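Autoinducer 2-binding protein LsrB (Clostridium saccharobutylicum DSM 13864, PDB 6DSP) binds the quorum-sensing signal autoinducer 2, held as a cyclic tetrahydroxytetrahydrofuran, and probably acts as its receptor in the solute-binding protein family. Local coordinates at residues S69-A74 against N80-S85; A95-A100 against P115-V120. All coordinates share one frame; numbering follows the deposited sequence.

Contact 1. Residues S69-A74 against N80-S85; sequences SVINKA and NAICLS
Ile71 on helix 64-76 and Ile82 on strand 81-84 are the closest pair of residues along the two backbones, CA to CA 7.8 Å. The CB of Ile82 points toward the helix. Its CG1 stands anti to the carbonyl carbon (chi1 -71°), and Ile82 CD1 continues outward to meet Ile71 CG2 at 3.9 Å. The two side chains lie nearly perpendicular, and the delta methyl of Ile82 meets the gamma methyl of Ile71. Ile71 uses its other arm for Leu84: Ile71 CD1 touches Leu84 CD2 at 4.2 Å, again with the side chains at about a right angle. One helix residue thus bridges two strand residues that lie on the same face of the sheet. The setting is a beta-alpha-beta crossover of the Rossmann-like N-terminal half of a type I periplasmic binding protein: helix 64-76 follows strand 53-56, passes over strand 23-27 and delivers the chain into strand 81-84. Ile27 on the intervening strand accordingly packs against both Ile71 and Leu84. Only apolar side chains meet here; the strand's backbone is bonded within the sheet, Ala81 to Thr25 and Ile82 to Thr105 and Thr107. Just beyond Leu84, Ser85 OG hydrogen-bonds to Asp110 OD2, a carboxylate of the ligand pocket.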
loop_
_atom_site.group_PDB
_atom_site.type_symbol
_atom_site.label_atom_id
_atom_site.label_comp_id
_atom_site.label_asym_id
_atom_site.label_seq_id
_atom_site.Cartn_x
_atom_site.Cartn_y
_atom_site.Cartn_z
ATOM N N SER A 69 -17.902 7.670 -7.298
ATOM C CA SER A 69 -18.605 7.479 -8.565
ATOM C C SER A 69 -18.449 6.046 -9.044
ATOM O O SER A 69 -19.409 5.452 -9.559
ATOM C CB SER A 69 -18.059 8.400 -9.654
ATOM O OG SER A 69 -18.733 8.090 -10.892
ATOM N N VAL A 70 -17.249 5.471 -8.903
ATOM C CA VAL A 70 -17.036 4.090 -9.327
ATOM C C VAL A 70 -17.893 3.134 -8.499
ATOM O O VAL A 70 -18.527 2.211 -9.042
ATOM C CB VAL A 70 -15.541 3.716 -9.229
ATOM C CG1 VAL A 70 -15.331 2.236 -9.470
ATOM C CG2 VAL A 70 -14.689 4.548 -10.196
ATOM N N ILE A 71 -17.916 3.330 -7.174
ATOM C CA ILE A 71 -18.751 2.501 -6.296
ATOM C C ILE A 71 -20.219 2.604 -6.705
ATOM O O ILE A 71 -20.894 1.585 -6.874
ATOM C CB ILE A 71 -18.569 2.942 -4.828
ATOM C CG1 ILE A 71 -17.140 2.618 -4.357
ATOM C CG2 ILE A 71 -19.629 2.286 -3.930
ATOM C CD1 ILE A 71 -16.739 3.441 -3.140
ATOM N N ASN A 72 -20.741 3.838 -6.824
ATOM C CA ASN A 72 -22.156 4.020 -7.165
ATOM C C ASN A 72 -22.499 3.348 -8.481
ATOM O O ASN A 72 -23.556 2.707 -8.588
ATOM C CB ASN A 72 -22.475 5.502 -7.278
ATOM C CG ASN A 72 -22.463 6.239 -5.940
ATOM O OD1 ASN A 72 -22.471 5.641 -4.833
ATOM N ND2 ASN A 72 -22.467 7.561 -6.050
ATOM N N LYS A 73 -21.648 3.512 -9.503
ATOM C CA LYS A 73 -21.963 2.927 -10.805
ATOM C C LYS A 73 -21.973 1.400 -10.716
ATOM O O LYS A 73 -22.829 0.740 -11.307
ATOM C CB LYS A 73 -20.970 3.406 -11.855
ATOM C CG LYS A 73 -21.191 2.801 -13.225
ATOM C CD LYS A 73 -20.263 3.413 -14.272
ATOM C CE LYS A 73 -20.528 2.809 -15.643
ATOM N NZ LYS A 73 -19.953 3.642 -16.729
ATOM N N ALA A 74 -21.031 0.818 -9.968
ATOM C CA ALA A 74 -20.991 -0.634 -9.829
ATOM C C ALA A 74 -22.225 -1.142 -9.105
ATOM O O ALA A 74 -22.811 -2.164 -9.494
ATOM C CB ALA A 74 -19.717 -1.041 -9.088
ATOM N N ASN A 80 -22.238 -7.832 -7.383
ATOM C CA ASN A 80 -22.522 -8.559 -6.153
ATOM C C ASN A 80 -21.623 -8.160 -5.001
ATOM O O ASN A 80 -22.008 -8.343 -3.833
ATOM C CB ASN A 80 -22.378 -10.067 -6.389
ATOM C CG ASN A 80 -23.238 -10.535 -7.542
ATOM O OD1 ASN A 80 -22.731 -10.881 -8.602
ATOM N ND2 ASN A 80 -24.552 -10.479 -7.360
ATOM N N ALA A 81 -20.435 -7.658 -5.301
ATOM C CA ALA A 81 -19.457 -7.384 -4.254
ATOM C C ALA A 81 -18.503 -6.332 -4.766
ATOM O O ALA A 81 -18.309 -6.183 -5.971
ATOM C CB ALA A 81 -18.689 -8.649 -3.860
ATOM N N ILE A 82 -17.857 -5.645 -3.821
ATOM C CA ILE A 82 -16.807 -4.671 -4.084
ATOM C C ILE A 82 -15.616 -5.053 -3.223
ATOM O O ILE A 82 -15.783 -5.413 -2.053
ATOM C CB ILE A 82 -17.288 -3.254 -3.723
ATOM C CG1 ILE A 82 -18.335 -2.766 -4.744
ATOM C CG2 ILE A 82 -16.125 -2.284 -3.595
ATOM C CD1 ILE A 82 -19.087 -1.515 -4.300
ATOM N N CYS A 83 -14.429 -4.952 -3.793
ATOM C CA CYS A 83 -13.191 -5.030 -3.022
ATOM C C CYS A 83 -12.384 -3.789 -3.375
ATOM O O CYS A 83 -11.887 -3.671 -4.502
ATOM C CB CYS A 83 -12.419 -6.316 -3.320
ATOM S SG CYS A 83 -10.935 -6.427 -2.261
ATOM N N LEU A 84 -12.278 -2.874 -2.415
ATOM C CA LEU A 84 -11.800 -1.501 -2.610
ATOM C C LEU A 84 -10.512 -1.230 -1.848
ATOM O O LEU A 84 -10.408 -1.584 -0.667
ATOM C CB LEU A 84 -12.867 -0.510 -2.066
ATOM C CG LEU A 84 -12.496 0.963 -1.911
ATOM C CD1 LEU A 84 -12.336 1.605 -3.270
ATOM C CD2 LEU A 84 -13.525 1.688 -1.082
ATOM N N SER A 85 -9.585 -0.527 -2.488
ATOM C CA SER A 85 -8.476 0.129 -1.787
ATOM C C SER A 85 -8.762 1.629 -1.787
ATOM O O SER A 85 -8.880 2.250 -2.857
ATOM C CB SER A 85 -7.137 -0.144 -2.462
ATOM O OG SER A 85 -6.145 0.600 -1.759
#

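Contact 2. Residues A95-A100 against P115-V120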
loop_
_atom_site.group_PDB
_atom_site.type_symbol
_atom_site.label_atom_id
_atom_site.label_comp_id
_atom_site.label_asym_id
_atom_site.label_seq_id
_atom_site.Cartn_x
_atom_site.Cartn_y
_atom_site.Cartn_z
ATOM N N ALA A 95 -20.940 6.115 0.498
ATOM C CA ALA A 95 -21.176 5.290 -0.677
ATOM C C ALA A 95 -21.131 3.806 -0.317
ATOM O O ALA A 95 -21.866 2.999 -0.899
ATOM C CB ALA A 95 -20.123 5.608 -1.732
ATOM N N LEU A 96 -20.249 3.414 0.618
ATOM C CA LEU A 96 -20.161 2.007 0.995
ATOM C C LEU A 96 -21.339 1.591 1.850
ATOM O O LEU A 96 -21.790 0.443 1.752
ATOM C CB LEU A 96 -18.835 1.743 1.722
ATOM C CG LEU A 96 -17.593 1.851 0.796
ATOM C CD1 LEU A 96 -16.320 1.639 1.617
ATOM C CD2 LEU A 96 -17.636 0.866 -0.373
ATOM N N LYS A 97 -21.867 2.490 2.677
ATOM C CA LYS A 97 -23.100 2.163 3.395
ATOM C C LYS A 97 -24.238 1.949 2.410
ATOM O O LYS A 97 -25.038 1.017 2.555
ATOM C CB LYS A 97 -23.434 3.273 4.389
ATOM C CG LYS A 97 -22.494 3.343 5.590
ATOM C CD LYS A 97 -22.773 4.640 6.346
ATOM C CE LYS A 97 -22.683 4.535 7.851
ATOM N NZ LYS A 97 -23.598 5.584 8.414
ATOM N N ALA A 98 -24.314 2.814 1.393
ATOM C CA ALA A 98 -25.385 2.644 0.410
ATOM C C ALA A 98 -25.193 1.349 -0.371
ATOM O O ALA A 98 -26.168 0.656 -0.694
ATOM C CB ALA A 98 -25.406 3.845 -0.516
ATOM N N ALA A 99 -23.951 0.990 -0.674
ATOM C CA ALA A 99 -23.704 -0.266 -1.378
ATOM C C ALA A 99 -24.220 -1.444 -0.563
ATOM O O ALA A 99 -24.917 -2.328 -1.089
ATOM C CB ALA A 99 -22.219 -0.420 -1.713
ATOM N N ALA A 100 -23.918 -1.464 0.738
ATOM C CA ALA A 100 -24.379 -2.566 1.577
ATOM C C ALA A 100 -25.897 -2.605 1.657
ATOM O O ALA A 100 -26.493 -3.687 1.615
ATOM C CB ALA A 100 -23.789 -2.443 2.980
ATOM N N PRO A 115 -13.954 0.247 9.730
ATOM C CA PRO A 115 -14.309 -1.184 9.723
ATOM C C PRO A 115 -15.802 -1.437 9.898
ATOM O O PRO A 115 -16.249 -2.578 9.699
ATOM C CB PRO A 115 -13.484 -1.756 10.890
ATOM C CG PRO A 115 -12.287 -0.795 10.953
ATOM C CD PRO A 115 -12.930 0.547 10.754
ATOM N N SER A 116 -16.588 -0.429 10.294
ATOM C CA SER A 116 -18.033 -0.591 10.406
ATOM C C SER A 116 -18.731 -0.622 9.047
ATOM O O SER A 116 -19.923 -0.987 8.983
ATOM C CB SER A 116 -18.615 0.524 11.280
ATOM O OG SER A 116 -18.554 1.770 10.582
ATOM N N VAL A 117 -18.018 -0.308 7.958
ATOM C CA VAL A 117 -18.654 -0.283 6.643
ATOM C C VAL A 117 -18.007 -1.252 5.662
ATOM O O VAL A 117 -18.256 -1.172 4.458
ATOM C CB VAL A 117 -18.787 1.136 6.059
ATOM C CG1 VAL A 117 -19.513 2.040 7.049
ATOM C CG2 VAL A 117 -17.445 1.735 5.672
ATOM N N ARG A 118 -17.202 -2.197 6.143
ATOM C CA ARG A 118 -16.747 -3.293 5.294
ATOM C C ARG A 118 -16.643 -4.557 6.143
ATOM O O ARG A 118 -16.538 -4.498 7.375
ATOM C CB ARG A 118 -15.391 -2.962 4.645
ATOM C CG ARG A 118 -14.217 -2.583 5.656
ATOM C CD ARG A 118 -13.550 -3.815 6.139
ATOM N NE ARG A 118 -12.391 -3.484 6.987
ATOM C CZ ARG A 118 -12.200 -4.050 8.176
ATOM N NH1 ARG A 118 -13.077 -4.938 8.661
ATOM N NH2 ARG A 118 -11.107 -3.760 8.839
ATOM N N LYS A 119 -16.648 -5.709 5.477
ATOM C CA LYS A 119 -16.627 -6.997 6.166
ATOM C C LYS A 119 -15.206 -7.467 6.454
ATOM O O LYS A 119 -14.828 -7.621 7.607
ATOM C CB LYS A 119 -17.464 -8.061 5.422
ATOM C CG LYS A 119 -18.930 -7.636 5.159
ATOM C CD LYS A 119 -19.530 -6.865 6.331
ATOM C CE LYS A 119 -19.709 -7.707 7.569
ATOM N NZ LYS A 119 -20.267 -6.907 8.766
ATOM N N VAL A 120 -14.405 -7.650 5.432
ATOM C CA VAL A 120 -13.040 -8.120 5.590
ATOM C C VAL A 120 -12.118 -7.162 4.851
ATOM O O VAL A 120 -12.437 -6.683 3.749
ATOM C CB VAL A 120 -12.880 -9.534 4.999
ATOM C CG1 VAL A 120 -11.411 -9.972 4.969
ATOM C CG2 VAL A 120 -13.700 -10.531 5.813
HETATM O O HOH W 1 -20.892 -1.045 3.976
#
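Val117 meets helix 89-101 with both of its methyls, each on a different helix residue. Val117 CG1 lies against the aliphatic part of Lys97, 3.6 Å from Lys97 CG and 4.1 Å from Lys97 CE, the two side chains running at a slant to one another. The lysine chain is bent at chi3 (143°) instead of fully extended, and contributes methylene groups to an apolar patch while remaining exposed. The other methyl, Val117 CG2, turns to the more buried Leu96 and comes within 4.2 Å of Leu96 CB. In Val117, CG1 is anti to the carbonyl carbon (chi1 -55°) and CG2 stands between the backbone N and the carbonyl carbon, which presents both methyls to the helix.

The polar link between the segments is made by water. One molecule donates to Leu96 O (2.8 Å) and to Val117 O (2.7 Å), tying a helix carbonyl to a loop carbonyl that could not bond to each other directly. Leu96 O also takes its regular helical bond from Ala100 N, and therefore accepts two hydrogens.

Within the loop, Arg118 turns its end away from the helix. Its guanidinium forms a salt bridge with Asp112 and a hydrogen bond with Asn312, while Pro115 CB rests 3.6 Å above one face of the Arg118 guanidinium, displaced from the centre of the group toward its edge.

The loop carries the chain from the end of strand 105-109 back to the start of its parallel neighbour 120-123, and Val117 leans on the helix during this return. Leu96 packs on Val106 of strand 105-109 and on Ile71 of helix 64-76. Just before strand 120-123, the Lys119 backbone bonds to Val106 on one flanking strand and to Gly327 at strand 327-330 on the other.

How the contacts relate
Leu96 joins the two contacts, whose centres lie about 10 Å apart. While its CB serves contact 2, its branch ends reach the side chains of contact 1: Leu96 CD2 lies 3.9 Å from Ile71 CD1, and Leu96 CD1 lies 3.9 Å from Leu84 CD2. Ile71 CG2 also sits 3.8 Å from Ala95 O, where helices 64-76 and 89-101 touch. The chain closes contact 1 first, then runs from strand 81-84 through a short loop into the helix of contact 2. The side chain of Leu84 lies about 11 Å from the bound ligand; none of the touching residues belongs to the pocket.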